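Local atomic coordinates of putative transcriptional regulator protein, LacI family (Rhizobium etli, PDB entry 3MIZ), a protein that probably binds operator DNA as a transcriptional repressor of the LacI family, with a periplasmic-binding-protein-like domain that is likely to sense a small ligand. Residues S13-I18 with H69-V74; Y76-R81 with I98-Q103; I83-S88 with P102-L107; P109-D114 with R278-K283. All coordinates share one frame; numbering follows the deposited sequence.

How the interactions relate
From the N terminus, interaction 1 comes first: it closes a loop of 50 residues by setting strand 15-20 beside strand 73-78. Interaction 2 takes up strand 73-78 again and joins its end to 98-103, closing 16 residues, and Ile18 packs on Val77 where the two contacts touch. Interaction 3 closes 13 residues and crosses interaction 2. They share Pro102 and Gln103, and Arg101 O lies 2.8 Å from Val84 N. Interaction 4 closes the longest loop, 163 residues, and brings the late strand 277-285 back to strand 110-113. It meets interaction 2 through the salt bridge of Arg81 with Glu112. Interactions 2 and 4 together link the N-terminal sheet to strands 110-113 and 277-285.

Interaction 1 (S13-I18 with H69-V74); sequences SNTFGI and HRIDGV
The carboxylate of Asp72 points across at the start of 13-18 and takes two backbone N-H groups. With CG beside its own backbone N (chi1 -70°), Asp72 OD1 accepts from Ser13 N at 3.0 Å on its syn lone pair, in a nearly straight bond. Asp72 OD2 accepts from Asn14 N at 2.5 Å, but this donor sits above the carboxylate plane and the bond is bent. Ser13 OG lies between its own backbone N and carbonyl carbon. From there Ser13 OG donates to Arg70 O at 3.1 Å, from above the carbonyl plane, and accepts from Thr15 N in an ST turn. Arg70 follows helix 56-68 and completes its Schellman motif. The chain then enters strand 73-78, which runs parallel to strand 15-20 in the N-terminal sheet of the periplasmic-binding-protein-like fold. Asp72 N donates to Thr15 O, and Gly17 N donates to Gly73 O, whose position is less certain. Thr15 and Ile71 cross obliquely. Thr15 CG2 and Ile71 CD1 meet at 3.4 Å, a tight contact for two methyl groups, while Thr15 OG1 bonds Thr46 on the next strand. Ile71 CG2, anti to its backbone N, comes 3.4 Å from Gly17 N, and a CB on Gly17 would sit tightly against this branch. Phe16 offers its ring edge to Asp72 CB and also touches Leu264 of helix 253-268. Thr15 packs on Met65 of the second subunit.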
loop_
_atom_site.group_PDB
_atom_site.type_symbol
_atom_site.label_atom_id
_atom_site.label_comp_id
_atom_site.label_asym_id
_atom_site.label_seq_id
_atom_site.Cartn_x
_atom_site.Cartn_y
_atom_site.Cartn_z
ATOM N N SER A 13 -5.890 -25.603 17.820
ATOM C CA SER A 13 -4.810 -25.589 16.843
ATOM C C SER A 13 -3.907 -24.387 17.098
ATOM O O SER A 13 -2.762 -24.351 16.643
ATOM C CB SER A 13 -5.376 -25.501 15.425
ATOM O OG SER A 13 -6.029 -24.261 15.219
ATOM N N ASN A 14 -4.429 -23.420 17.849
ATOM C CA ASN A 14 -3.716 -22.182 18.151
ATOM C C ASN A 14 -3.521 -21.403 16.862
ATOM O O ASN A 14 -2.562 -20.638 16.709
ATOM C CB ASN A 14 -2.363 -22.472 18.809
ATOM C CG ASN A 14 -2.516 -22.994 20.224
ATOM O OD1 ASN A 14 -3.328 -22.482 20.991
ATOM N ND2 ASN A 14 -1.734 -24.004 20.579
ATOM N N THR A 15 -4.451 -21.605 15.933
ATOM C CA THR A 15 -4.401 -20.924 14.648
ATOM C C THR A 15 -5.644 -20.061 14.471
ATOM O O THR A 15 -6.770 -20.537 14.632
ATOM C CB THR A 15 -4.322 -21.942 13.487
ATOM O OG1 THR A 15 -3.144 -22.745 13.642
ATOM C CG2 THR A 15 -4.263 -21.226 12.144
ATOM N N PHE A 16 -5.432 -18.785 14.169
ATOM C CA PHE A 16 -6.535 -17.862 13.933
ATOM C C PHE A 16 -6.584 -17.677 12.426
ATOM O O PHE A 16 -5.546 -17.646 11.769
ATOM C CB PHE A 16 -6.282 -16.489 14.571
ATOM C CG PHE A 16 -6.479 -16.441 16.062
ATOM C CD1 PHE A 16 -6.857 -17.566 16.780
ATOM C CD2 PHE A 16 -6.272 -15.252 16.748
ATOM C CE1 PHE A 16 -7.026 -17.506 18.164
ATOM C CE2 PHE A 16 -6.436 -15.177 18.123
ATOM C CZ PHE A 16 -6.815 -16.309 18.836
ATOM N N GLY A 17 -7.787 -17.568 11.882
ATOM C CA GLY A 17 -7.921 -17.360 10.460
ATOM C C GLY A 17 -8.447 -15.957 10.245
ATOM O O GLY A 17 -9.303 -15.492 10.990
ATOM N N ILE A 18 -7.916 -15.270 9.248
ATOM C CA ILE A 18 -8.383 -13.922 8.931
ATOM C C ILE A 18 -9.127 -14.004 7.614
ATOM O O ILE A 18 -8.585 -14.477 6.618
ATOM C CB ILE A 18 -7.224 -12.931 8.714
ATOM C CG1 ILE A 18 -6.422 -12.755 10.001
ATOM C CG2 ILE A 18 -7.792 -11.569 8.244
ATOM C CD1 ILE A 18 -5.250 -11.773 9.845
ATOM N N HIS A 69 -10.179 -27.146 8.447
ATOM C CA HIS A 69 -8.814 -27.041 8.958
ATOM C C HIS A 69 -8.709 -26.845 10.473
ATOM O O HIS A 69 -7.612 -26.662 11.005
ATOM C CB HIS A 69 -8.089 -25.905 8.233
ATOM C CG HIS A 69 -7.698 -26.238 6.825
ATOM N ND1 HIS A 69 -6.640 -27.069 6.523
ATOM C CD2 HIS A 69 -8.220 -25.851 5.637
ATOM C CE1 HIS A 69 -6.526 -27.176 5.211
ATOM N NE2 HIS A 69 -7.473 -26.446 4.650
ATOM N N ARG A 70 -9.850 -26.887 11.157
ATOM C CA ARG A 70 -9.915 -26.734 12.614
ATOM C C ARG A 70 -9.386 -25.408 13.165
ATOM O O ARG A 70 -8.783 -25.373 14.236
ATOM C CB ARG A 70 -9.181 -27.884 13.313
ATOM C CG ARG A 70 -9.452 -29.268 12.728
ATOM C CD ARG A 70 -10.935 -29.574 12.607
ATOM N NE ARG A 70 -11.155 -30.874 11.977
ATOM C CZ ARG A 70 -12.330 -31.294 11.514
ATOM N NH1 ARG A 70 -13.401 -30.516 11.606
ATOM N NH2 ARG A 70 -12.433 -32.495 10.957
ATOM N N ILE A 71 -9.595 -24.321 12.434
ATOM C CA ILE A 71 -9.160 -23.009 12.907
ATOM C C ILE A 71 -9.879 -22.741 14.235
ATOM O O ILE A 71 -11.054 -23.078 14.381
ATOM C CB ILE A 71 -9.533 -21.906 11.893
ATOM C CG1 ILE A 71 -8.751 -22.112 10.594
ATOM C CG2 ILE A 71 -9.247 -20.534 12.478
ATOM C CD1 ILE A 71 -7.240 -22.091 10.779
ATOM N N ASP A 72 -9.174 -22.150 15.198
ATOM C CA ASP A 72 -9.754 -21.859 16.508
ATOM C C ASP A 72 -10.716 -20.675 16.507
ATOM O O ASP A 72 -11.685 -20.656 17.266
ATOM C CB ASP A 72 -8.660 -21.593 17.545
ATOM C CG ASP A 72 -7.887 -22.839 17.913
ATOM O OD1 ASP A 72 -8.404 -23.954 17.685
ATOM O OD2 ASP A 72 -6.764 -22.694 18.448
ATOM N N GLY A 73 -10.437 -19.686 15.663
ATOM C CA GLY A 73 -11.297 -18.518 15.586
ATOM C C GLY A 73 -11.053 -17.742 14.303
ATOM O O GLY A 73 -10.075 -17.991 13.597
ATOM N N VAL A 74 -11.938 -16.798 14.004
ATOM C CA VAL A 74 -11.817 -15.989 12.795
ATOM C C VAL A 74 -11.879 -14.494 13.070
ATOM O O VAL A 74 -12.681 -14.027 13.878
ATOM C CB VAL A 74 -12.953 -16.303 11.776
ATOM C CG1 VAL A 74 -12.982 -15.238 10.663
ATOM C CG2 VAL A 74 -12.753 -17.666 11.169
#

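Interaction 2 (Y76-R81 with I98-Q103); sequences YVTMYR and INCRPQ
Val77 and Ile98 form a parallel bridge, and both chains turn a corner close by. Ile98 N donates to Tyr76 O at 2.8 Å, almost straight and in the carbonyl plane. The next bond, Thr78 N to Ile98 O, is weak at 3.4 Å. The side chains of Val77 and Ile98 lie side by side, pointing the same way. Val77 CG2 comes 4.0 Å from Ile98 CB, and both side chains rest on Ile32 of helix 30-42. In the N-terminal parallel sheet of the periplasmic-binding-protein-like fold, 73-78 lies between 15-20 and 95-97. Past the corners, Arg81 and Cys100 are neighbours, where 81-83 pairs in parallel with the weakly bonded strand 100-101. Arg81 CA makes a straight CA-H...O contact with Asn99 O at 3.1 Å. Thr78 OG1 stands between its own backbone N and carbonyl carbon (chi1 52°). Thr78 OG1 donates to Tyr80 O at 2.9 Å, from above the carbonyl plane, while CG2 packs against Cys100. An alanine at Thr78 would lose the hydroxyl and CG2, and would probably loosen both the turn and the packing on Cys100. Cys100 SG meets the Tyr76 ring at its edge, 3.9 Å from Tyr76 CD2. The extended Arg81 chain brings NH2 to 4.2 Å from Arg101 NH2, two like charges. Salt bridges of Arg81 with Glu112 and Asp115 probably offset this.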
loop_
_atom_site.group_PDB
_atom_site.type_symbol
_atom_site.label_atom_id
_atom_site.label_comp_id
_atom_site.label_asym_id
_atom_site.label_seq_id
_atom_site.Cartn_x
_atom_site.Cartn_y
_atom_site.Cartn_z
ATOM N N TYR A 76 -12.763 -11.377 11.100
ATOM C CA TYR A 76 -13.399 -10.933 9.869
ATOM C C TYR A 76 -12.973 -9.486 9.690
ATOM O O TYR A 76 -13.456 -8.603 10.397
ATOM C CB TYR A 76 -14.911 -11.004 10.034
ATOM C CG TYR A 76 -15.652 -10.984 8.740
ATOM C CD1 TYR A 76 -15.780 -12.148 7.983
ATOM C CD2 TYR A 76 -16.252 -9.813 8.272
ATOM C CE1 TYR A 76 -16.488 -12.160 6.803
ATOM C CE2 TYR A 76 -16.968 -9.814 7.083
ATOM C CZ TYR A 76 -17.083 -10.999 6.355
ATOM O OH TYR A 76 -17.802 -11.030 5.183
ATOM N N VAL A 77 -12.082 -9.246 8.735
ATOM C CA VAL A 77 -11.546 -7.911 8.513
ATOM C C VAL A 77 -11.857 -7.334 7.137
ATOM O O VAL A 77 -11.608 -7.963 6.106
ATOM C CB VAL A 77 -10.005 -7.929 8.698
ATOM C CG1 VAL A 77 -9.434 -6.521 8.575
ATOM C CG2 VAL A 77 -9.654 -8.555 10.032
ATOM N N THR A 78 -12.403 -6.129 7.119
ATOM C CA THR A 78 -12.698 -5.481 5.847
ATOM C C THR A 78 -11.630 -4.417 5.595
ATOM O O THR A 78 -11.118 -3.806 6.539
ATOM C CB THR A 78 -14.105 -4.845 5.858
ATOM O OG1 THR A 78 -14.250 -3.992 7.000
ATOM C CG2 THR A 78 -15.171 -5.942 5.922
HETATM N N MSE A 79 -11.280 -4.208 4.328
HETATM C CA MSE A 79 -10.265 -3.214 3.980
HETATM C C MSE A 79 -10.726 -1.800 4.330
HETATM O O MSE A 79 -9.926 -0.960 4.749
HETATM C CB MSE A 79 -9.922 -3.316 2.495
HETATM C CG MSE A 79 -9.098 -4.541 2.158
HETATM SE SE MSE A 79 -7.409 -4.538 3.127
HETATM C CE MSE A 79 -7.840 -5.757 4.587
ATOM N N TYR A 80 -12.010 -1.522 4.133
ATOM C CA TYR A 80 -12.547 -0.220 4.506
ATOM C C TYR A 80 -13.765 -0.478 5.368
ATOM O O TYR A 80 -14.313 -1.583 5.379
ATOM C CB TYR A 80 -12.914 0.644 3.283
ATOM C CG TYR A 80 -13.661 -0.066 2.185
ATOM C CD1 TYR A 80 -12.984 -0.572 1.074
ATOM C CD2 TYR A 80 -15.047 -0.221 2.243
ATOM C CE1 TYR A 80 -13.669 -1.211 0.042
ATOM C CE2 TYR A 80 -15.737 -0.862 1.221
ATOM C CZ TYR A 80 -15.044 -1.350 0.125
ATOM O OH TYR A 80 -15.732 -1.956 -0.898
ATOM N N ARG A 81 -14.191 0.537 6.103
ATOM C CA ARG A 81 -15.317 0.371 6.996
ATOM C C ARG A 81 -16.597 -0.030 6.272
ATOM O O ARG A 81 -17.020 0.622 5.323
ATOM C CB ARG A 81 -15.519 1.651 7.789
ATOM C CG ARG A 81 -16.240 1.437 9.085
ATOM C CD ARG A 81 -16.219 2.706 9.898
ATOM N NE ARG A 81 -17.137 2.627 11.021
ATOM C CZ ARG A 81 -17.373 3.633 11.849
ATOM N NH1 ARG A 81 -16.749 4.793 11.670
ATOM N NH2 ARG A 81 -18.230 3.481 12.845
ATOM N N ILE A 98 -13.524 -6.853 12.546
ATOM C CA ILE A 98 -12.636 -5.700 12.695
ATOM C C ILE A 98 -12.735 -4.769 11.488
ATOM O O ILE A 98 -12.552 -5.198 10.342
ATOM C CB ILE A 98 -11.166 -6.139 12.850
ATOM C CG1 ILE A 98 -11.034 -7.114 14.035
ATOM C CG2 ILE A 98 -10.285 -4.898 13.091
ATOM C CD1 ILE A 98 -9.705 -7.889 14.063
ATOM N N ASN A 99 -13.022 -3.502 11.771
ATOM C CA ASN A 99 -13.160 -2.435 10.769
ATOM C C ASN A 99 -14.513 -2.513 10.074
ATOM O O ASN A 99 -14.723 -1.920 9.010
ATOM C CB ASN A 99 -12.047 -2.522 9.717
ATOM C CG ASN A 99 -11.783 -1.185 9.043
ATOM O OD1 ASN A 99 -11.256 -1.124 7.933
ATOM N ND2 ASN A 99 -12.141 -0.108 9.720
ATOM N N CYS A 100 -15.429 -3.253 10.683
ATOM C CA CYS A 100 -16.754 -3.423 10.134
ATOM C C CYS A 100 -17.730 -3.778 11.247
ATOM O O CYS A 100 -17.329 -4.122 12.363
ATOM C CB CYS A 100 -16.742 -4.520 9.057
ATOM S SG CYS A 100 -16.045 -6.122 9.590
ATOM N N ARG A 101 -19.014 -3.676 10.932
ATOM C CA ARG A 101 -20.075 -3.966 11.880
ATOM C C ARG A 101 -21.126 -4.828 11.179
ATOM O O ARG A 101 -21.390 -4.653 9.987
ATOM C CB ARG A 101 -20.700 -2.649 12.350
ATOM C CG ARG A 101 -22.177 -2.697 12.682
ATOM C CD ARG A 101 -22.715 -1.288 12.856
ATOM N NE ARG A 101 -22.029 -0.368 11.948
ATOM C CZ ARG A 101 -22.265 0.938 11.857
ATOM N NH1 ARG A 101 -23.190 1.518 12.617
ATOM N NH2 ARG A 101 -21.551 1.671 11.016
ATOM N N PRO A 102 -21.742 -5.761 11.914
ATOM C CA PRO A 102 -22.760 -6.615 11.298
ATOM C C PRO A 102 -24.017 -5.829 10.961
ATOM O O PRO A 102 -24.331 -4.838 11.624
ATOM C CB PRO A 102 -23.018 -7.670 12.370
ATOM C CG PRO A 102 -22.821 -6.890 13.647
ATOM C CD PRO A 102 -21.569 -6.084 13.344
ATOM N N GLN A 103 -24.726 -6.261 9.921
ATOM C CA GLN A 103 -25.971 -5.607 9.533
ATOM C C GLN A 103 -27.016 -6.013 10.566
ATOM O O GLN A 103 -27.878 -5.216 10.954
ATOM C CB GLN A 103 -26.403 -6.068 8.138
ATOM C CG GLN A 103 -27.653 -5.376 7.617
ATOM C CD GLN A 103 -27.532 -3.865 7.649
ATOM O OE1 GLN A 103 -27.527 -3.253 8.718
ATOM N NE2 GLN A 103 -27.424 -3.253 6.473
#

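Interaction 3 (I83-S88 with P102-L107); sequences IVDPES and PQTREL
Asp85 OD1 is the best-held polar atom here, with two backbone N-H groups on it. Thr104 N donates to Asp85 OD1 at 2.9 Å in a nearly straight bond, from above the carboxylate plane. Gln103 N comes to 2.7 Å from Asp85 OD1, but its bond is weak because it is bent to 124°. The other oxygen, Asp85 OD2, takes Thr104 OG1 at 2.6 Å on its syn lone pair. One carboxylate thus joins two irregular loops at the surface of the periplasmic-binding-protein-like fold, one following strand 81-83 and the other following strand 100-101. Three bonds grip it and should fix its rotation. The N-H groups and the hydroxyl would probably favour the charged form. Asp85 and Thr104 cross at about a right angle. Thr104 OG1 sits beside its own backbone N (chi1 -66°), which turns it to OD2. Thr104 also opens a type II beta turn that ends at Leu107, so the carboxylate holds the residue that opens that turn. An alanine at Asp85 would lose all three bonds and would probably leave the 102-107 loop less firmly placed. The backbones also meet directly, as Pro102 CA points its hydrogen straight at Val84 O. Pro86 lies on Glu59 and Trp63 of helix 56-68, which places the first loop beside that helix. Gln103 bends at chi2 (54°) and crosses Ile83 obliquely, with Gln103 OE1 3.6 Å from Ile83 CG2. Leu107 crosses Asp85 obliquely, its CD2 3.6 Å from Asp85 CG.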
loop_
_atom_site.group_PDB
_atom_site.type_symbol
_atom_site.label_atom_id
_atom_site.label_comp_id
_atom_site.label_asym_id
_atom_site.label_seq_id
_atom_site.Cartn_x
_atom_site.Cartn_y
_atom_site.Cartn_z
ATOM N N ILE A 83 -20.670 -2.238 6.754
ATOM C CA ILE A 83 -21.720 -2.798 7.594
ATOM C C ILE A 83 -22.104 -4.025 6.768
ATOM O O ILE A 83 -22.565 -3.889 5.628
ATOM C CB ILE A 83 -22.942 -1.866 7.718
ATOM C CG1 ILE A 83 -22.549 -0.564 8.423
ATOM C CG2 ILE A 83 -24.030 -2.554 8.533
ATOM C CD1 ILE A 83 -23.676 0.472 8.444
ATOM N N VAL A 84 -21.888 -5.215 7.321
ATOM C CA VAL A 84 -22.183 -6.436 6.588
ATOM C C VAL A 84 -22.211 -7.666 7.474
ATOM O O VAL A 84 -21.472 -7.759 8.461
ATOM C CB VAL A 84 -21.138 -6.664 5.470
ATOM C CG1 VAL A 84 -19.735 -6.675 6.062
ATOM C CG2 VAL A 84 -21.409 -7.984 4.747
ATOM N N ASP A 85 -23.097 -8.596 7.130
ATOM C CA ASP A 85 -23.209 -9.855 7.852
ATOM C C ASP A 85 -22.314 -10.853 7.134
ATOM O O ASP A 85 -22.390 -10.997 5.913
ATOM C CB ASP A 85 -24.648 -10.380 7.819
ATOM C CG ASP A 85 -25.474 -9.905 8.994
ATOM O OD1 ASP A 85 -25.046 -8.967 9.705
ATOM O OD2 ASP A 85 -26.567 -10.474 9.205
ATOM N N PRO A 86 -21.442 -11.549 7.873
ATOM C CA PRO A 86 -20.597 -12.509 7.157
ATOM C C PRO A 86 -21.487 -13.586 6.525
ATOM O O PRO A 86 -22.567 -13.880 7.037
ATOM C CB PRO A 86 -19.708 -13.086 8.257
ATOM C CG PRO A 86 -19.632 -11.961 9.274
ATOM C CD PRO A 86 -21.062 -11.447 9.293
ATOM N N GLU A 87 -21.035 -14.146 5.410
ATOM C CA GLU A 87 -21.759 -15.210 4.716
ATOM C C GLU A 87 -21.039 -16.526 5.016
ATOM O O GLU A 87 -20.236 -16.995 4.211
ATOM C CB GLU A 87 -21.757 -14.945 3.209
ATOM C CG GLU A 87 -22.723 -13.861 2.771
ATOM C CD GLU A 87 -24.169 -14.306 2.892
ATOM O OE1 GLU A 87 -24.557 -15.244 2.160
ATOM O OE2 GLU A 87 -24.913 -13.730 3.720
ATOM N N SER A 88 -21.331 -17.106 6.178
ATOM C CA SER A 88 -20.696 -18.348 6.616
ATOM C C SER A 88 -21.491 -19.634 6.379
ATOM O O SER A 88 -21.083 -20.711 6.821
ATOM C CB SER A 88 -20.358 -18.249 8.101
ATOM O OG SER A 88 -21.515 -17.934 8.855
ATOM N N PRO A 102 -21.742 -5.761 11.914
ATOM C CA PRO A 102 -22.760 -6.615 11.298
ATOM C C PRO A 102 -24.017 -5.829 10.961
ATOM O O PRO A 102 -24.331 -4.838 11.624
ATOM C CB PRO A 102 -23.018 -7.670 12.370
ATOM C CG PRO A 102 -22.821 -6.890 13.647
ATOM C CD PRO A 102 -21.569 -6.084 13.344
ATOM N N GLN A 103 -24.726 -6.261 9.921
ATOM C CA GLN A 103 -25.971 -5.607 9.533
ATOM C C GLN A 103 -27.016 -6.013 10.566
ATOM O O GLN A 103 -27.878 -5.216 10.954
ATOM C CB GLN A 103 -26.403 -6.068 8.138
ATOM C CG GLN A 103 -27.653 -5.376 7.617
ATOM C CD GLN A 103 -27.532 -3.865 7.649
ATOM O OE1 GLN A 103 -27.527 -3.253 8.718
ATOM N NE2 GLN A 103 -27.424 -3.253 6.473
ATOM N N THR A 104 -26.926 -7.262 11.015
ATOM C CA THR A 104 -27.842 -7.783 12.024
ATOM C C THR A 104 -27.353 -7.371 13.406
ATOM O O THR A 104 -26.246 -7.724 13.817
ATOM C CB THR A 104 -27.930 -9.325 11.960
ATOM O OG1 THR A 104 -28.535 -9.712 10.721
ATOM C CG2 THR A 104 -28.752 -9.871 13.115
ATOM N N ARG A 105 -28.194 -6.624 14.114
ATOM C CA ARG A 105 -27.879 -6.134 15.455
ATOM C C ARG A 105 -27.274 -7.183 16.380
ATOM O O ARG A 105 -27.869 -8.233 16.639
ATOM C CB ARG A 105 -29.137 -5.551 16.112
ATOM C CG ARG A 105 -28.908 -5.009 17.519
ATOM C CD ARG A 105 -30.177 -4.375 18.088
ATOM N NE ARG A 105 -31.197 -5.365 18.422
ATOM C CZ ARG A 105 -31.118 -6.199 19.454
ATOM N NH1 ARG A 105 -30.065 -6.165 20.260
ATOM N NH2 ARG A 105 -32.085 -7.079 19.675
ATOM N N GLU A 106 -26.079 -6.876 16.871
ATOM C CA GLU A 106 -25.340 -7.736 17.789
ATOM C C GLU A 106 -25.142 -9.177 17.333
ATOM O O GLU A 106 -25.096 -10.088 18.158
ATOM C CB GLU A 106 -26.012 -7.733 19.164
ATOM C CG GLU A 106 -26.285 -6.339 19.708
ATOM C CD GLU A 106 -26.469 -6.328 21.212
ATOM O OE1 GLU A 106 -25.460 -6.508 21.928
ATOM O OE2 GLU A 106 -27.617 -6.146 21.677
ATOM N N LEU A 107 -25.019 -9.389 16.029
ATOM C CA LEU A 107 -24.808 -10.739 15.517
ATOM C C LEU A 107 -23.451 -11.269 15.994
ATOM O O LEU A 107 -23.319 -12.439 16.361
ATOM C CB LEU A 107 -24.847 -10.740 13.985
ATOM C CG LEU A 107 -24.789 -12.106 13.300
ATOM C CD1 LEU A 107 -26.084 -12.876 13.563
ATOM C CD2 LEU A 107 -24.594 -11.915 11.809
#

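Interaction 4 (P109-D114 with R278-K283); sequences PSIEPD and RVVSCK
Four backbone hydrogen bonds zip 109-114 to 278-283 as parallel strands. Arg278 N donates to Ser110 O at 3.0 Å, and Arg278 O accepts from Glu112 N at 3.1 Å. Both are in the carbonyl plane. Val280 N then reaches Glu112 O at 2.7 Å, nearly along the C=O axis. The last bond, Asp114 N to Val280 O, is more bent (131°), with the donor above the carbonyl plane. Asp114 stands at the N-cap of helix 115-127, and its OD1 caps Gln117 N. With CG anti to its backbone N, Asp114 crosses Val279 at about a right angle, its CB 3.5 Å from Val279 CG1. On the opposite face, Ile111 and Val280 cross obliquely, and Ile111 CD1 meets Val280 CG2 at 3.8 Å. Further along, Pro113 CB lies 4.4 Å from Cys282 SG. Arg278 extends away from the strand pair to a cation-pi contact with Trp263. Glu112 lies on the face of Val279. The strand pair lies between the two lobes, consistent with the crossovers of periplasmic-binding-protein-like folds. Ile111 and Pro113 rest on Leu256 of helix 253-268, while strand 277-285 lies between 110-113 and the antiparallel strand 248-250.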
loop_
_atom_site.group_PDB
_atom_site.type_symbol
_atom_site.label_atom_id
_atom_site.label_comp_id
_atom_site.label_asym_id
_atom_site.label_seq_id
_atom_site.Cartn_x
_atom_site.Cartn_y
_atom_site.Cartn_z
ATOM N N PRO A 109 -19.378 -9.774 17.863
ATOM C CA PRO A 109 -18.694 -8.619 18.445
ATOM C C PRO A 109 -17.937 -7.906 17.330
ATOM O O PRO A 109 -17.508 -8.532 16.357
ATOM C CB PRO A 109 -17.765 -9.245 19.481
ATOM C CG PRO A 109 -17.537 -10.628 18.959
ATOM C CD PRO A 109 -18.895 -11.028 18.465
ATOM N N SER A 110 -17.780 -6.596 17.461
ATOM C CA SER A 110 -17.091 -5.841 16.430
ATOM C C SER A 110 -16.342 -4.662 17.012
ATOM O O SER A 110 -16.733 -4.104 18.038
ATOM C CB SER A 110 -18.082 -5.342 15.380
ATOM O OG SER A 110 -19.044 -4.485 15.961
ATOM N N ILE A 111 -15.252 -4.298 16.352
ATOM C CA ILE A 111 -14.451 -3.169 16.787
ATOM C C ILE A 111 -14.090 -2.374 15.530
ATOM O O ILE A 111 -13.577 -2.927 14.552
ATOM C CB ILE A 111 -13.207 -3.664 17.570
ATOM C CG1 ILE A 111 -12.462 -2.476 18.173
ATOM C CG2 ILE A 111 -12.314 -4.508 16.670
ATOM C CD1 ILE A 111 -11.448 -2.865 19.266
ATOM N N GLU A 112 -14.404 -1.083 15.557
ATOM C CA GLU A 112 -14.178 -0.185 14.427
ATOM C C GLU A 112 -13.536 1.131 14.852
ATOM O O GLU A 112 -13.555 1.493 16.030
ATOM C CB GLU A 112 -15.507 0.196 13.788
ATOM C CG GLU A 112 -16.382 -0.930 13.277
ATOM C CD GLU A 112 -17.786 -0.426 13.009
ATOM O OE1 GLU A 112 -18.558 -0.289 13.982
ATOM O OE2 GLU A 112 -18.111 -0.145 11.837
ATOM N N PRO A 113 -13.000 1.884 13.878
ATOM C CA PRO A 113 -12.369 3.180 14.143
ATOM C C PRO A 113 -13.493 4.215 14.128
ATOM O O PRO A 113 -14.543 3.984 13.513
ATOM C CB PRO A 113 -11.420 3.340 12.961
ATOM C CG PRO A 113 -12.208 2.745 11.845
ATOM C CD PRO A 113 -12.783 1.478 12.476
ATOM N N ASP A 114 -13.288 5.350 14.784
ATOM C CA ASP A 114 -14.317 6.379 14.838
ATOM C C ASP A 114 -14.084 7.499 13.817
ATOM O O ASP A 114 -13.559 8.558 14.160
ATOM C CB ASP A 114 -14.369 6.973 16.245
ATOM C CG ASP A 114 -15.702 7.610 16.562
ATOM O OD1 ASP A 114 -16.358 8.143 15.643
ATOM O OD2 ASP A 114 -16.083 7.592 17.751
ATOM N N ARG A 278 -17.485 -1.881 19.882
ATOM C CA ARG A 278 -16.460 -1.042 20.491
ATOM C C ARG A 278 -16.006 -0.123 19.370
ATOM O O ARG A 278 -15.865 -0.562 18.226
ATOM C CB ARG A 278 -15.252 -1.862 20.941
ATOM C CG ARG A 278 -15.479 -2.785 22.116
ATOM C CD ARG A 278 -14.194 -3.532 22.394
ATOM N NE ARG A 278 -14.278 -4.392 23.564
ATOM C CZ ARG A 278 -13.264 -5.125 24.011
ATOM N NH1 ARG A 278 -12.096 -5.095 23.377
ATOM N NH2 ARG A 278 -13.413 -5.878 25.094
ATOM N N VAL A 279 -15.797 1.149 19.676
ATOM C CA VAL A 279 -15.328 2.068 18.658
ATOM C C VAL A 279 -14.071 2.740 19.198
ATOM O O VAL A 279 -14.103 3.383 20.246
ATOM C CB VAL A 279 -16.395 3.124 18.304
ATOM C CG1 VAL A 279 -15.918 3.964 17.138
ATOM C CG2 VAL A 279 -17.702 2.436 17.940
ATOM N N VAL A 280 -12.961 2.562 18.490
ATOM C CA VAL A 280 -11.685 3.136 18.906
ATOM C C VAL A 280 -11.436 4.491 18.245
ATOM O O VAL A 280 -11.577 4.641 17.036
ATOM C CB VAL A 280 -10.521 2.180 18.569
ATOM C CG1 VAL A 280 -9.192 2.797 18.996
ATOM C CG2 VAL A 280 -10.738 0.838 19.254
ATOM N N SER A 281 -11.057 5.476 19.051
ATOM C CA SER A 281 -10.807 6.821 18.551
ATOM C C SER A 281 -9.648 6.919 17.560
ATOM O O SER A 281 -8.757 6.073 17.532
ATOM C CB SER A 281 -10.538 7.764 19.728
ATOM O OG SER A 281 -9.404 7.334 20.464
ATOM N N CYS A 282 -9.687 7.962 16.739
ATOM C CA CYS A 282 -8.634 8.234 15.769
ATOM C C CYS A 282 -7.788 9.340 16.389
ATOM O O CYS A 282 -8.318 10.363 16.812
ATOM C CB CYS A 282 -9.230 8.722 14.450
ATOM S SG CYS A 282 -10.204 7.473 13.580
ATOM N N LYS A 283 -6.481 9.128 16.452
ATOM C CA LYS A 283 -5.582 10.114 17.040
ATOM C C LYS A 283 -5.206 11.225 16.075
ATOM O O LYS A 283 -4.774 10.964 14.957
ATOM C CB LYS A 283 -4.303 9.429 17.530
ATOM C CG LYS A 283 -4.512 8.453 18.675
ATOM C CD LYS A 283 -3.210 7.757 19.053
ATOM C CE LYS A 283 -3.399 6.817 20.235
ATOM N NZ LYS A 283 -2.152 6.067 20.553
#